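PDB 6GNF: glycogen synthase from Cyanobacterium sp. CLg1, which belongs to the starch/glycogen synthase family of glycosyltransferases and holds adenosine-5'-diphosphate and a glycan in its pockets. Local coordinates for residues V89-S94 against L148-G153; P450-V455 against G467-K472. All coordinates share one frame; numbering follows the deposited sequence.

Contact 1 (V89-S94 against L148-G153). With SO4 (sulfate ion), chain G.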
ATOM      1  N   VAL A  89      -6.948 -12.884 -23.430  1.00 47.20           N
ATOM      2  CA  VAL A  89      -6.430 -11.557 -23.111  1.00 49.38           C
ATOM      3  C   VAL A  89      -5.481 -11.114 -24.223  1.00 49.83           C
ATOM      4  O   VAL A  89      -4.972 -11.948 -24.971  1.00 48.57           O
ATOM      5  CB  VAL A  89      -5.746 -11.522 -21.731  1.00 47.68           C
ATOM      6  CG1 VAL A  89      -6.761 -11.831 -20.642  1.00 48.45           C
ATOM      7  CG2 VAL A  89      -4.577 -12.493 -21.655  1.00 47.50           C
ATOM      8  N   ARG A  90      -5.357  -9.801 -24.409  1.00 49.87           N
ATOM      9  CA  ARG A  90      -4.297  -9.212 -25.216  1.00 48.63           C
ATOM     10  C   ARG A  90      -3.298  -8.597 -24.248  1.00 47.24           C
ATOM     11  O   ARG A  90      -3.642  -8.324 -23.102  1.00 51.05           O
ATOM     12  CB  ARG A  90      -4.840  -8.133 -26.140  1.00 50.49           C
ATOM     13  CG  ARG A  90      -5.820  -8.626 -27.192  1.00 51.90           C
ATOM     14  CD  ARG A  90      -6.247  -7.500 -28.120  1.00 53.31           C
ATOM     15  NE  ARG A  90      -6.889  -6.406 -27.392  1.00 55.39           N
ATOM     16  CZ  ARG A  90      -7.108  -5.178 -27.878  1.00 57.21           C
ATOM     17  NH1 ARG A  90      -6.744  -4.856 -29.113  1.00 58.37           N
ATOM     18  NH2 ARG A  90      -7.697  -4.260 -27.116  1.00 57.24           N
ATOM     19  N   TYR A  91      -2.052  -8.449 -24.683  1.00 45.65           N
ATOM     20  CA  TYR A  91      -1.018  -7.831 -23.867  1.00 43.96           C
ATOM     21  C   TYR A  91      -0.568  -6.535 -24.515  1.00 43.24           C
ATOM     22  O   TYR A  91      -0.289  -6.470 -25.717  1.00 43.38           O
ATOM     23  CB  TYR A  91       0.182  -8.760 -23.700  1.00 43.32           C
ATOM     24  CG  TYR A  91      -0.111 -10.048 -22.967  1.00 42.12           C
ATOM     25  CD1 TYR A  91      -0.231 -10.077 -21.580  1.00 42.11           C
ATOM     26  CD2 TYR A  91      -0.227 -11.252 -23.657  1.00 43.21           C
ATOM     27  CE1 TYR A  91      -0.485 -11.263 -20.901  1.00 42.32           C
ATOM     28  CE2 TYR A  91      -0.493 -12.445 -22.991  1.00 42.49           C
ATOM     29  CZ  TYR A  91      -0.619 -12.452 -21.612  1.00 42.32           C
ATOM     30  OH  TYR A  91      -0.874 -13.655 -20.951  1.00 40.68           O
ATOM     31  N   PHE A  92      -0.579  -5.466 -23.727  1.00 43.81           N
ATOM     32  CA  PHE A  92      -0.000  -4.198 -24.129  1.00 44.33           C
ATOM     33  C   PHE A  92       1.295  -4.041 -23.349  1.00 45.43           C
ATOM     34  O   PHE A  92       1.476  -4.678 -22.313  1.00 44.00           O
ATOM     35  CB  PHE A  92      -0.961  -3.047 -23.845  1.00 44.40           C
ATOM     36  CG  PHE A  92      -2.091  -2.947 -24.828  1.00 44.17           C
ATOM     37  CD1 PHE A  92      -3.069  -3.928 -24.877  1.00 44.13           C
ATOM     38  CD2 PHE A  92      -2.178  -1.883 -25.699  1.00 45.79           C
ATOM     39  CE1 PHE A  92      -4.115  -3.846 -25.776  1.00 44.85           C
ATOM     40  CE2 PHE A  92      -3.219  -1.785 -26.604  1.00 46.75           C
ATOM     41  CZ  PHE A  92      -4.190  -2.772 -26.645  1.00 46.97           C
ATOM     42  N   HIS A  93       2.170  -3.175 -23.837  1.00 49.85           N
ATOM     43  CA  HIS A  93       3.543  -3.110 -23.353  1.00 52.72           C
ATOM     44  C   HIS A  93       4.045  -1.679 -23.372  1.00 52.02           C
ATOM     45  O   HIS A  93       3.904  -1.000 -24.373  1.00 53.96           O
ATOM     46  CB  HIS A  93       4.415  -4.008 -24.240  1.00 55.11           C
ATOM     47  CG  HIS A  93       5.855  -4.064 -23.834  1.00 60.52           C
ATOM     48  ND1 HIS A  93       6.832  -4.576 -24.654  1.00 64.85           N
ATOM     49  CD2 HIS A  93       6.487  -3.671 -22.703  1.00 65.15           C
ATOM     50  CE1 HIS A  93       8.005  -4.491 -24.050  1.00 65.70           C
ATOM     51  NE2 HIS A  93       7.823  -3.946 -22.865  1.00 64.49           N
ATOM     52  N   SER A  94       4.555  -1.212 -22.238  1.00 52.77           N
ATOM     53  CA  SER A  94       5.308   0.039 -22.190  1.00 53.32           C
ATOM     54  C   SER A  94       6.657  -0.189 -21.528  1.00 54.54           C
ATOM     55  O   SER A  94       6.848  -1.195 -20.845  1.00 53.69           O
ATOM     56  CB  SER A  94       4.519   1.169 -21.511  1.00 51.69           C
ATOM     57  OG  SER A  94       4.061   0.827 -20.221  1.00 49.97           O
ATOM     58  N   LEU A 148       7.027 -16.102 -21.094  1.00 44.41           N
ATOM     59  CA  LEU A 148       7.199 -17.003 -22.232  1.00 47.32           C
ATOM     60  C   LEU A 148       6.904 -16.335 -23.572  1.00 47.29           C
ATOM     61  O   LEU A 148       7.430 -16.763 -24.594  1.00 47.23           O
ATOM     62  CB  LEU A 148       6.299 -18.230 -22.074  1.00 48.31           C
ATOM     63  CG  LEU A 148       6.425 -19.012 -20.763  1.00 49.25           C
ATOM     64  CD1 LEU A 148       5.372 -20.113 -20.708  1.00 51.15           C
ATOM     65  CD2 LEU A 148       7.815 -19.597 -20.611  1.00 49.25           C
ATOM     66  N   LEU A 149       6.090 -15.276 -23.567  1.00 46.27           N
ATOM     67  CA  LEU A 149       5.503 -14.741 -24.803  1.00 46.13           C
ATOM     68  C   LEU A 149       5.931 -13.336 -25.187  1.00 45.73           C
ATOM     69  O   LEU A 149       6.112 -13.038 -26.375  1.00 45.64           O
ATOM     70  CB  LEU A 149       3.976 -14.741 -24.681  1.00 46.47           C
ATOM     71  CG  LEU A 149       3.207 -16.058 -24.721  1.00 46.92           C
ATOM     72  CD1 LEU A 149       1.711 -15.817 -24.570  1.00 47.38           C
ATOM     73  CD2 LEU A 149       3.523 -16.880 -25.955  1.00 48.30           C
ATOM     74  N   VAL A 150       6.117 -12.467 -24.203  1.00 46.10           N
ATOM     75  CA  VAL A 150       6.260 -11.036 -24.479  1.00 46.52           C
ATOM     76  C   VAL A 150       7.732 -10.604 -24.593  1.00 48.53           C
ATOM     77  O   VAL A 150       8.463 -10.603 -23.604  1.00 49.36           O
ATOM     78  CB  VAL A 150       5.554 -10.198 -23.393  1.00 46.64           C
ATOM     79  CG1 VAL A 150       5.679  -8.713 -23.682  1.00 47.15           C
ATOM     80  CG2 VAL A 150       4.077 -10.580 -23.298  1.00 47.01           C
ATOM     81  N   PRO A 151       8.162 -10.155 -25.788  1.00 49.56           N
ATOM     82  CA  PRO A 151       9.540  -9.697 -25.920  1.00 51.98           C
ATOM     83  C   PRO A 151       9.757  -8.378 -25.191  1.00 54.53           C
ATOM     84  O   PRO A 151       8.993  -7.423 -25.359  1.00 56.34           O
ATOM     85  CB  PRO A 151       9.717  -9.504 -27.425  1.00 53.40           C
ATOM     86  CG  PRO A 151       8.342  -9.269 -27.944  1.00 53.37           C
ATOM     87  CD  PRO A 151       7.413 -10.037 -27.053  1.00 51.86           C
ATOM     88  N   LEU A 152      10.838  -8.309 -24.431  1.00 55.38           N
ATOM     89  CA  LEU A 152      11.071  -7.212 -23.512  1.00 57.32           C
ATOM     90  C   LEU A 152      12.115  -6.254 -24.061  1.00 60.40           C
ATOM     91  O   LEU A 152      12.680  -6.451 -25.131  1.00 60.07           O
ATOM     92  CB  LEU A 152      11.519  -7.767 -22.155  1.00 55.15           C
ATOM     93  CG  LEU A 152      10.572  -8.742 -21.479  1.00 53.92           C
ATOM     94  CD1 LEU A 152      11.156  -9.241 -20.173  1.00 53.51           C
ATOM     95  CD2 LEU A 152       9.199  -8.120 -21.234  1.00 54.70           C
ATOM     96  N   GLY A 153      12.331  -5.174 -23.329  1.00 67.23           N
ATOM     97  CA  GLY A 153      13.301  -4.162 -23.702  1.00 72.60           C
ATOM     98  C   GLY A 153      12.673  -3.098 -24.576  1.00 79.15           C
ATOM     99  O   GLY A 153      11.476  -3.158 -24.893  1.00 75.88           O
TER
HETATM  100  S   SO4 G 603      -7.831  -0.409 -27.839  1.00 88.15           S
HETATM  101  O1  SO4 G 603      -7.664  -1.627 -28.674  1.00 82.30           O
HETATM  102  O2  SO4 G 603      -8.433  -0.723 -26.519  1.00 84.06           O
HETATM  103  O3  SO4 G 603      -8.737   0.513 -28.557  1.00 94.98           O
HETATM  104  O4  SO4 G 603      -6.516   0.241 -27.640  1.00 86.02           O
HETATM  105  O   HOH W   1       6.484  -6.504 -26.675  1.00 59.09           O
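Tyr91 and His93, two residues apart on strand 85-96, reach from one side of it to the end of helix 146-149 and the chain that leaves it. Strand 85-96 is the second strand of the mixed sheet in the starch synthase catalytic domain, beside the outermost strand 72-82. Tyr91 offers a ring face to Val150: CG2 of the valine sits over it, 4.2 Å from Tyr91 CG. Leu149 adds CD1 from an oblique direction, 4.3 Å from Tyr91 CE2. Tyrosine suits this place because its ring gives branched aliphatic residues a broad apolar surface, while its OH hydrogen-bonds Ala142 O.

The imidazole of His93 does polar work. With CG anti to the backbone N (chi1 -179°), the ring extends to the far part of 148-153, where CE1 comes within 3.4 Å of Pro151 O. A water lies between the two segments, 2.8 Å from His93 ND1, and donates a bond of 3.0 Å to Pro151 O. The other ring nitrogen, NE2, bonds Asp100 OD1, which also takes the N-H of Gly153, so one carboxylate oxygen links both segments. Glycine suits 153 because its phi of 89° would press a beta carbon against the preceding carbonyl oxygen.

Arg90 and Phe92 project from the other side of the strand. Phe92 CE1 lies 3.8 Å above the guanidinium plane of Arg90, and O1 of a sulfate, probably from the crystallisation liquor, approaches that group at its edge, 3.1 Å from Arg90 NH2. Arg64 also binds the sulfate, and Asp105 forms a salt bridge with Arg90.

The chemistry thus changes along the strand, from apolar packing at Tyr91 to bonding through water and a shared carboxylate at His93. Both ring nitrogens of this buried histidine have partners, which should fix its rotation.

Contact 2 (P450-V455 against G467-K472)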
ATOM      1  N   PRO A 450       7.977  12.980  11.939  1.00 64.29           N
ATOM      2  CA  PRO A 450       6.853  12.073  12.173  1.00 62.59           C
ATOM      3  C   PRO A 450       6.443  11.943  13.642  1.00 63.34           C
ATOM      4  O   PRO A 450       7.297  11.844  14.526  1.00 62.26           O
ATOM      5  CB  PRO A 450       7.366  10.718  11.652  1.00 62.13           C
ATOM      6  CG  PRO A 450       8.527  11.041  10.779  1.00 62.36           C
ATOM      7  CD  PRO A 450       9.137  12.271  11.370  1.00 64.33           C
ATOM      8  N   VAL A 451       5.132  11.948  13.873  1.00 63.43           N
ATOM      9  CA  VAL A 451       4.547  11.609  15.161  1.00 63.91           C
ATOM     10  C   VAL A 451       3.552  10.497  14.858  1.00 63.04           C
ATOM     11  O   VAL A 451       2.488  10.746  14.297  1.00 62.55           O
ATOM     12  CB  VAL A 451       3.852  12.820  15.819  1.00 64.59           C
ATOM     13  CG1 VAL A 451       3.304  12.465  17.190  1.00 65.99           C
ATOM     14  CG2 VAL A 451       4.805  13.993  15.917  1.00 66.38           C
ATOM     15  N   VAL A 452       3.911   9.273  15.235  1.00 62.58           N
ATOM     16  CA  VAL A 452       3.282   8.082  14.693  1.00 61.94           C
ATOM     17  C   VAL A 452       2.843   7.090  15.765  1.00 62.75           C
ATOM     18  O   VAL A 452       3.344   7.095  16.883  1.00 64.17           O
ATOM     19  CB  VAL A 452       4.239   7.372  13.708  1.00 61.31           C
ATOM     20  CG1 VAL A 452       4.638   8.323  12.591  1.00 61.10           C
ATOM     21  CG2 VAL A 452       5.483   6.853  14.412  1.00 62.31           C
ATOM     22  N   ALA A 453       1.880   6.250  15.408  1.00 61.96           N
ATOM     23  CA  ALA A 453       1.463   5.155  16.271  1.00 62.62           C
ATOM     24  C   ALA A 453       2.569   4.099  16.345  1.00 63.48           C
ATOM     25  O   ALA A 453       3.267   3.859  15.360  1.00 62.50           O
ATOM     26  CB  ALA A 453       0.182   4.525  15.752  1.00 61.31           C
ATOM     27  N   PRO A 454       2.712   3.448  17.507  1.00 66.25           N
ATOM     28  CA  PRO A 454       3.744   2.433  17.696  1.00 66.74           C
ATOM     29  C   PRO A 454       3.316   1.072  17.148  1.00 64.36           C
ATOM     30  O   PRO A 454       3.161   0.124  17.902  1.00 66.13           O
ATOM     31  CB  PRO A 454       3.884   2.393  19.220  1.00 68.29           C
ATOM     32  CG  PRO A 454       2.496   2.648  19.710  1.00 69.61           C
ATOM     33  CD  PRO A 454       1.886   3.616  18.723  1.00 69.09           C
ATOM     34  N   VAL A 455       3.144   0.972  15.835  1.00 62.70           N
ATOM     35  CA  VAL A 455       2.717  -0.282  15.203  1.00 60.63           C
ATOM     36  C   VAL A 455       3.445  -0.504  13.885  1.00 58.98           C
ATOM     37  O   VAL A 455       3.806   0.450  13.196  1.00 57.76           O
ATOM     38  CB  VAL A 455       1.188  -0.316  14.972  1.00 60.86           C
ATOM     39  CG1 VAL A 455       0.438  -0.293  16.302  1.00 62.19           C
ATOM     40  CG2 VAL A 455       0.737   0.848  14.092  1.00 61.01           C
ATOM     41  N   GLY A 467      11.842  11.086  15.264  1.00 69.55           N
ATOM     42  CA  GLY A 467      10.473  11.467  15.600  1.00 68.52           C
ATOM     43  C   GLY A 467       9.968  10.856  16.886  1.00 69.37           C
ATOM     44  O   GLY A 467      10.753  10.334  17.672  1.00 71.46           O
ATOM     45  N   PHE A 468       8.652  10.898  17.077  1.00 68.94           N
ATOM     46  CA  PHE A 468       8.025  10.511  18.342  1.00 69.60           C
ATOM     47  C   PHE A 468       6.928   9.473  18.157  1.00 67.66           C
ATOM     48  O   PHE A 468       6.223   9.491  17.155  1.00 66.59           O
ATOM     49  CB  PHE A 468       7.420  11.740  19.016  1.00 71.39           C
ATOM     50  CG  PHE A 468       8.408  12.831  19.278  1.00 73.37           C
ATOM     51  CD1 PHE A 468       8.647  13.809  18.331  1.00 73.31           C
ATOM     52  CD2 PHE A 468       9.102  12.876  20.475  1.00 76.00           C
ATOM     53  CE1 PHE A 468       9.563  14.820  18.573  1.00 75.69           C
ATOM     54  CE2 PHE A 468      10.015  13.885  20.729  1.00 77.25           C
ATOM     55  CZ  PHE A 468      10.247  14.857  19.776  1.00 77.30           C
ATOM     56  N   LEU A 469       6.777   8.602  19.152  1.00 68.73           N
ATOM     57  CA  LEU A 469       5.727   7.591  19.166  1.00 68.94           C
ATOM     58  C   LEU A 469       4.574   8.005  20.076  1.00 70.79           C
ATOM     59  O   LEU A 469       4.793   8.521  21.176  1.00 74.11           O
ATOM     60  CB  LEU A 469       6.267   6.250  19.661  1.00 69.35           C
ATOM     61  CG  LEU A 469       7.393   5.597  18.866  1.00 69.46           C
ATOM     62  CD1 LEU A 469       7.638   4.182  19.390  1.00 70.40           C
ATOM     63  CD2 LEU A 469       7.088   5.559  17.377  1.00 68.23           C
ATOM     64  N   MET A 470       3.359   7.716  19.622  1.00 70.39           N
ATOM     65  CA  MET A 470       2.162   7.838  20.440  1.00 72.39           C
ATOM     66  C   MET A 470       2.033   6.591  21.308  1.00 74.02           C
ATOM     67  O   MET A 470       2.820   5.650  21.195  1.00 73.44           O
ATOM     68  CB  MET A 470       0.913   7.865  19.559  1.00 73.08           C
ATOM     69  CG  MET A 470       0.889   8.903  18.464  1.00 72.60           C
ATOM     70  SD  MET A 470      -0.474   8.580  17.339  1.00 70.69           S
ATOM     71  CE  MET A 470      -0.222   9.933  16.193  1.00 70.85           C
ATOM     72  N   ASN A 471       1.002   6.564  22.145  1.00 74.57           N
ATOM     73  CA  ASN A 471       0.560   5.306  22.719  1.00 75.53           C
ATOM     74  C   ASN A 471      -0.282   4.587  21.669  1.00 73.81           C
ATOM     75  O   ASN A 471      -0.646   5.171  20.649  1.00 75.10           O
ATOM     76  CB  ASN A 471      -0.234   5.531  24.006  1.00 77.50           C
ATOM     77  CG  ASN A 471       0.632   6.009  25.157  1.00 80.72           C
ATOM     78  OD1 ASN A 471       1.844   5.817  25.161  1.00 80.97           O
ATOM     79  ND2 ASN A 471       0.000   6.608  26.161  1.00 83.13           N
ATOM     80  N   LYS A 472      -0.573   3.317  21.916  1.00 73.39           N
ATOM     81  CA  LYS A 472      -1.304   2.478  20.967  1.00 72.05           C
ATOM     82  C   LYS A 472      -2.722   2.994  20.722  1.00 71.48           C
ATOM     83  O   LYS A 472      -3.422   3.344  21.657  1.00 74.63           O
ATOM     84  CB  LYS A 472      -1.364   1.046  21.503  1.00 72.87           C
ATOM     85  CG  LYS A 472      -1.979   0.036  20.557  1.00 72.57           C
ATOM     86  CD  LYS A 472      -2.177  -1.299  21.257  1.00 74.18           C
ATOM     87  CE  LYS A 472      -2.869  -2.300  20.352  1.00 72.70           C
ATOM     88  NZ  LYS A 472      -2.026  -2.656  19.173  1.00 71.38           N
TER
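Strands 449-452 and 468-469 run parallel as the two strands of a beta-alpha-beta unit, joined through helix 457-461; residues 453-455 and 470-472 continue beyond them. Three backbone bonds hold the pair together. Phe468 N donates to Pro450 O at 3.0 Å, Val452 N to Phe468 O at 3.0 Å, and Met470 N to Val452 O at 2.8 Å. Phe468 and Val452 therefore each use both N-H and C=O across this pair. Val451 turns its backbone polar groups the other way, to Cys427 and Met429 of strand 426-429, so strand 449-452 is bonded on both flanks. Proline is tolerated at 450, where the carbonyl alone is used toward 467-472.

Glycine suits 467 because at its backbone angles (phi -176°, psi -164°) a beta carbon would point at Pro450 O and clash. Separately, Gly467 CA makes a CA-H...O contact of 3.4 Å with Pro450 O.

Val451 and Phe468 share one face of the pair, Val452 and Leu469 the other. The latter two meet at an oblique angle, Val452 CG2 3.6 Å from Leu469 CD2; the short branched valine leaves the leucine's CD2 able to reach its CG2. Met470, unbranched and flexible, lies against the backbone of residues 451-453. Its CG stands beside the backbone N (chi1 -54°) and the extended chain carries SD past Ala453 N, so that Met470 CE ends 3.4 Å from Val451 O. Leu428 and Met495 also touch it.

Past the strand, Pro454 is the centre of an inverse gamma turn, in which Val455 N makes a weak bond to Ala453 O. The rigid proline suits such a tight bend, and its ring packs against the chain opposite: CB faces Leu469 CD1, CG approaches Lys472 N, and Pro454 CD lies 3.3 Å from Met470 O.

In the fold
Contact 1 precedes contact 2 along the chain, and the two lie on opposite sides of its centre, their centres 44 Å apart and their nearest atoms about 33 Å apart. They share no sheet. Strand 85-96 belongs to the mixed sheet in the part of the chain with the starch synthase catalytic domain. Strand 468-469 forms one edge of the parallel sheet in the glycosyl transferases group 1 part, with 449-452 next to it. The two contacts lie in different lobes, consistent with the two-domain GT-B architecture of this family. Adenosine-5'-diphosphate lies about 10 Å from the side chain of Val452, beyond direct contact.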